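Local coordinates for uncharacterized protein (Mycobacterium tuberculosis, PDB 4Q6U) that is of unknown molecular function but probably acts as a sensor protein, built from one GAF-like and two PAS-like domains, at residues D147-E152 with S175-T180. Numbering follows the deposited sequence.
Sequences DLPARE and SIWDLT
The indole of Trp177 meets Leu148 at the edge of its six-membered ring: methyl CD2 of Leu148 lies near the ring plane, 3.5 Å from CZ3 and 3.6 Å from CH2 of Trp177. Pro149 reaches the same end of the indole obliquely, its CD 4.2 Å from Trp177 CZ3. At the far end of the indole, NE1 is hydrogen-bonded to the carbonyl oxygen of Pro155, while Phe191 makes an edge-to-face pair with the ring; together they help fix how it is turned. In Trp177, CG stands opposite the carbonyl carbon (chi1 -81°), and the six-membered ring ends up against Leu148 and Pro149 of the 147-152 loop. Two residues along, Leu179 adds a second point of touch: its CD2 packs 3.6 Å from CG of Pro149, the two side chains crossing at about a right angle. The proline thus bridges Trp177 and Leu179, and the join is wholly apolar. Helix 157-165 completes the setting, with Leu161 against Leu148 and Val160 against Trp177. A connecting loop is here held against an edge strand by a few apolar side chains: Leu148 and Pro149 rest on Trp177 and Leu179 of outermost strand 172-180 in the middle, PAS-like domain, whose antiparallel sheet has the 2-1-5-4-3 strand order of the PAS fold.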
loop_
_atom_site.group_PDB
_atom_site.type_symbol
_atom_site.label_atom_id
_atom_site.label_comp_id
_atom_site.label_asym_id
_atom_site.label_seq_id
_atom_site.Cartn_x
_atom_site.Cartn_y
_atom_site.Cartn_z
ATOM N N ASP B 147 0.437 -21.556 -1.057
ATOM C CA ASP B 147 -0.866 -21.072 -0.604
ATOM C C ASP B 147 -1.004 -19.559 -0.836
ATOM O O ASP B 147 -2.104 -19.041 -0.956
ATOM C CB ASP B 147 -1.074 -21.407 0.876
ATOM C CG ASP B 147 -1.435 -22.868 1.097
ATOM O OD1 ASP B 147 -1.381 -23.645 0.116
ATOM O OD2 ASP B 147 -1.783 -23.225 2.246
ATOM N N LEU B 148 0.118 -18.859 -0.884
ATOM C CA LEU B 148 0.107 -17.432 -1.194
ATOM C C LEU B 148 0.295 -17.255 -2.695
ATOM O O LEU B 148 0.970 -18.058 -3.334
ATOM C CB LEU B 148 1.204 -16.712 -0.414
ATOM C CG LEU B 148 1.056 -16.773 1.109
ATOM C CD1 LEU B 148 2.256 -16.132 1.787
ATOM C CD2 LEU B 148 -0.236 -16.092 1.552
ATOM N N PRO B 149 -0.321 -16.217 -3.280
ATOM C CA PRO B 149 -0.099 -16.035 -4.713
ATOM C C PRO B 149 1.360 -15.714 -4.996
ATOM O O PRO B 149 2.066 -15.261 -4.092
ATOM C CB PRO B 149 -0.991 -14.841 -5.061
ATOM C CG PRO B 149 -2.026 -14.828 -4.000
ATOM C CD PRO B 149 -1.359 -15.308 -2.756
ATOM N N ALA B 150 1.810 -15.974 -6.217
ATOM C CA ALA B 150 3.095 -15.457 -6.661
ATOM C C ALA B 150 2.856 -14.030 -7.132
ATOM O O ALA B 150 1.797 -13.743 -7.689
ATOM C CB ALA B 150 3.681 -16.307 -7.771
ATOM N N ARG B 151 3.820 -13.151 -6.857
ATOM C CA ARG B 151 3.847 -11.772 -7.380
ATOM C C ARG B 151 2.764 -10.864 -6.787
ATOM O O ARG B 151 3.086 -9.843 -6.170
ATOM C CB ARG B 151 3.753 -11.798 -8.921
ATOM C CG ARG B 151 3.489 -10.454 -9.614
ATOM C CD ARG B 151 4.653 -9.469 -9.512
ATOM N NE ARG B 151 5.928 -9.978 -10.024
ATOM C CZ ARG B 151 6.366 -9.810 -11.269
ATOM N NH1 ARG B 151 5.627 -9.165 -12.158
ATOM N NH2 ARG B 151 7.549 -10.298 -11.631
ATOM N N GLU B 152 1.490 -11.225 -6.957
ATOM C CA GLU B 152 0.386 -10.379 -6.484
ATOM C C GLU B 152 0.320 -10.275 -4.959
ATOM O O GLU B 152 0.481 -11.265 -4.253
ATOM C CB GLU B 152 -0.952 -10.908 -7.012
ATOM C CG GLU B 152 -0.933 -11.265 -8.486
ATOM C CD GLU B 152 -0.837 -10.047 -9.379
ATOM O OE1 GLU B 152 -1.423 -9.001 -9.025
ATOM O OE2 GLU B 152 -0.174 -10.136 -10.433
ATOM N N SER B 175 -9.566 -11.502 6.562
ATOM C CA SER B 175 -9.421 -10.643 5.387
ATOM C C SER B 175 -10.175 -11.194 4.178
ATOM O O SER B 175 -10.588 -12.358 4.161
ATOM C CB SER B 175 -7.934 -10.461 5.039
ATOM O OG SER B 175 -7.786 -9.464 4.040
ATOM N N ILE B 176 -10.367 -10.332 3.187
ATOM C CA ILE B 176 -10.827 -10.724 1.858
ATOM C C ILE B 176 -9.684 -10.524 0.864
ATOM O O ILE B 176 -9.124 -9.434 0.794
ATOM C CB ILE B 176 -12.030 -9.887 1.394
ATOM C CG1 ILE B 176 -13.234 -10.092 2.317
ATOM C CG2 ILE B 176 -12.389 -10.234 -0.044
ATOM C CD1 ILE B 176 -13.911 -11.423 2.116
ATOM N N TRP B 177 -9.354 -11.548 0.083
ATOM C CA TRP B 177 -8.230 -11.459 -0.853
ATOM C C TRP B 177 -8.638 -11.638 -2.311
ATOM O O TRP B 177 -9.581 -12.371 -2.611
ATOM C CB TRP B 177 -7.166 -12.501 -0.509
ATOM C CG TRP B 177 -6.256 -12.103 0.604
ATOM C CD1 TRP B 177 -6.465 -11.121 1.537
ATOM C CD2 TRP B 177 -4.975 -12.669 0.896
ATOM N NE1 TRP B 177 -5.392 -11.054 2.394
ATOM C CE2 TRP B 177 -4.465 -11.996 2.022
ATOM C CE3 TRP B 177 -4.205 -13.679 0.305
ATOM C CZ2 TRP B 177 -3.227 -12.307 2.577
ATOM C CZ3 TRP B 177 -2.978 -13.983 0.858
ATOM C CH2 TRP B 177 -2.500 -13.300 1.979
ATOM N N ASP B 178 -7.921 -10.962 -3.206
ATOM C CA ASP B 178 -8.088 -11.138 -4.646
ATOM C C ASP B 178 -7.157 -12.219 -5.194
ATOM O O ASP B 178 -5.947 -12.181 -4.957
ATOM C CB ASP B 178 -7.819 -9.830 -5.378
ATOM C CG ASP B 178 -8.851 -8.770 -5.068
ATOM O OD1 ASP B 178 -9.974 -8.872 -5.602
ATOM O OD2 ASP B 178 -8.538 -7.842 -4.293
ATOM N N LEU B 179 -7.714 -13.171 -5.936
ATOM C CA LEU B 179 -6.911 -14.232 -6.547
ATOM C C LEU B 179 -7.300 -14.445 -8.005
ATOM O O LEU B 179 -8.240 -13.831 -8.508
ATOM C CB LEU B 179 -7.072 -15.550 -5.786
ATOM C CG LEU B 179 -6.945 -15.616 -4.262
ATOM C CD1 LEU B 179 -7.271 -17.037 -3.775
ATOM C CD2 LEU B 179 -5.554 -15.215 -3.808
ATOM N N THR B 180 -6.587 -15.334 -8.680
ATOM C CA THR B 180 -6.986 -15.758 -10.013
ATOM C C THR B 180 -7.018 -17.289 -10.062
ATOM O O THR B 180 -6.041 -17.948 -9.701
ATOM C CB THR B 180 -6.038 -15.195 -11.086
ATOM O OG1 THR B 180 -6.259 -13.782 -11.226
ATOM C CG2 THR B 180 -6.285 -15.863 -12.418
#